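Local atomic coordinates of putative oxidoreductase (Salmonella enterica subsp. enterica serovar Typhimurium, PDB entry 3NX4), a protein that binds NADP and probably acts as an NADPH-dependent acryloyl-CoA reductase of the medium-chain dehydrogenase/reductase family. Residues A[119-124]-A[291-297]. Sequence-based numbering, arbitrary orientation.
Sequences RNAMII and YAQAATE
Asn120 lays its side-chain amide over one face of the Tyr291 ring where, in this medium-chain dehydrogenase/reductase fold, the start of the long helix 118-140 packs on the junction of helix 288-294 and strand 295-299. Amide and ring planes lie 17° apart, a stack offset toward the ring's rim, with Asn120 CG 3.5 Å from Tyr291 CD1. The ring edge meets the aliphatic branches of the next helical turn: Ile124 CG1 lies 3.9 Å from Tyr291 CE1, while Ile123 CG2 approaches the CD1 corner. Ile123 packs against the helix-strand junction, meeting Ala295, the first residue to leave helical geometry. Its CG1 stands anti to the carbonyl carbon (chi1 -66°), and CD1 at the end of that branch reaches Ala295 CB at 3.6 Å and Tyr291 CB at 4.0 Å.

Strand 318-322 runs parallel to strand 295-299 and pairs with it, and Leu320 touches both Arg119 and Ile123; Arg318 hydrogen-bonds to Ile123 O, tying the helix to the same strand. Toward the more exposed end, the extended Arg119 chain crosses Glu297 at about a right angle, and Trp36 of strand 30-39 touches both residues. Arg119 NE and NH2 form a side-on salt bridge to the single oxygen Glu297 OE1, which lies in the guanidinium plane; the bond from Arg119 NH2 to Glu297 OE1, 2.9 Å long, uses that oxygen's anti lone pair.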
# COMPACT_ATOMS: atom_id res chain seq x y z
N ARG A 119 32.94 10.89 -1.54
CA ARG A 119 32.36 11.87 -0.62
C ARG A 119 30.86 12.07 -0.89
O ARG A 119 30.04 12.09 0.03
CB ARG A 119 33.11 13.22 -0.69
CG ARG A 119 32.61 14.27 0.31
CD ARG A 119 33.40 15.58 0.19
NE ARG A 119 33.05 16.52 1.25
CZ ARG A 119 32.10 17.45 1.16
NH1 ARG A 119 31.40 17.59 0.04
NH2 ARG A 119 31.86 18.27 2.18
N ASN A 120 30.51 12.20 -2.16
CA ASN A 120 29.10 12.37 -2.52
C ASN A 120 28.24 11.15 -2.25
O ASN A 120 27.04 11.28 -1.97
CB ASN A 120 28.96 12.84 -3.97
CG ASN A 120 29.33 14.31 -4.13
OD1 ASN A 120 29.41 15.04 -3.14
ND2 ASN A 120 29.56 14.74 -5.36
N ALA A 121 28.85 9.96 -2.33
CA ALA A 121 28.15 8.72 -2.06
C ALA A 121 27.61 8.72 -0.64
O ALA A 121 26.55 8.15 -0.36
CB ALA A 121 29.09 7.51 -2.28
N MSE A 122 28.34 9.36 0.26
CA MSE A 122 27.97 9.39 1.67
C MSE A 122 27.08 10.59 2.03
O MSE A 122 26.29 10.53 2.96
CB MSE A 122 29.21 9.34 2.57
CG MSE A 122 29.88 7.95 2.57
SE MSE A 122 28.64 6.63 3.28
CE MSE A 122 28.08 5.77 1.61
N ILE A 123 27.21 11.68 1.28
CA ILE A 123 26.20 12.74 1.39
C ILE A 123 24.83 12.13 1.08
O ILE A 123 23.84 12.44 1.74
CB ILE A 123 26.51 13.94 0.47
CG1 ILE A 123 27.80 14.64 0.94
CG2 ILE A 123 25.32 14.94 0.46
CD1 ILE A 123 28.24 15.79 0.08
N ILE A 124 24.80 11.24 0.10
CA ILE A 124 23.58 10.48 -0.18
C ILE A 124 23.27 9.53 0.97
O ILE A 124 22.26 9.68 1.66
CB ILE A 124 23.69 9.71 -1.51
CG1 ILE A 124 23.82 10.70 -2.67
CG2 ILE A 124 22.47 8.78 -1.71
CD1 ILE A 124 24.28 10.03 -3.97
N TYR A 291 24.49 18.42 -3.39
CA TYR A 291 25.56 17.98 -2.49
C TYR A 291 26.10 19.14 -1.65
O TYR A 291 26.35 19.01 -0.46
CB TYR A 291 26.68 17.31 -3.30
CG TYR A 291 26.20 16.13 -4.14
CD1 TYR A 291 25.97 14.89 -3.56
CD2 TYR A 291 25.96 16.28 -5.50
CE1 TYR A 291 25.53 13.82 -4.33
CE2 TYR A 291 25.52 15.21 -6.28
CZ TYR A 291 25.30 13.98 -5.68
OH TYR A 291 24.86 12.90 -6.45
N ALA A 292 26.25 20.30 -2.29
CA ALA A 292 26.64 21.51 -1.57
C ALA A 292 25.57 22.03 -0.59
O ALA A 292 25.88 22.39 0.54
CB ALA A 292 27.03 22.60 -2.57
N GLN A 293 24.31 22.06 -1.02
CA GLN A 293 23.24 22.61 -0.18
C GLN A 293 22.90 21.76 1.05
O GLN A 293 22.58 22.29 2.11
CB GLN A 293 21.95 22.79 -1.00
CG GLN A 293 22.02 23.86 -2.07
CD GLN A 293 20.75 23.93 -2.90
OE1 GLN A 293 19.92 23.03 -2.86
NE2 GLN A 293 20.59 25.01 -3.66
N ALA A 294 22.92 20.44 0.89
CA ALA A 294 22.37 19.53 1.89
C ALA A 294 23.37 19.09 2.95
O ALA A 294 23.00 18.73 4.07
CB ALA A 294 21.78 18.31 1.21
N ALA A 295 24.65 19.09 2.60
CA ALA A 295 25.64 18.46 3.45
C ALA A 295 26.21 19.37 4.55
O ALA A 295 26.49 20.54 4.32
CB ALA A 295 26.78 17.91 2.60
N THR A 296 26.37 18.80 5.73
CA THR A 296 27.22 19.39 6.75
C THR A 296 28.29 18.38 7.11
O THR A 296 27.99 17.26 7.53
CB THR A 296 26.43 19.76 8.01
OG1 THR A 296 25.40 20.69 7.66
CG2 THR A 296 27.34 20.40 9.05
N GLU A 297 29.56 18.76 6.91
CA GLU A 297 30.67 17.84 7.15
C GLU A 297 31.20 17.96 8.57
O GLU A 297 31.53 19.05 9.02
CB GLU A 297 31.81 18.09 6.16
CG GLU A 297 33.00 17.17 6.35
CD GLU A 297 34.13 17.46 5.38
OE1 GLU A 297 33.85 17.61 4.17
OE2 GLU A 297 35.29 17.54 5.83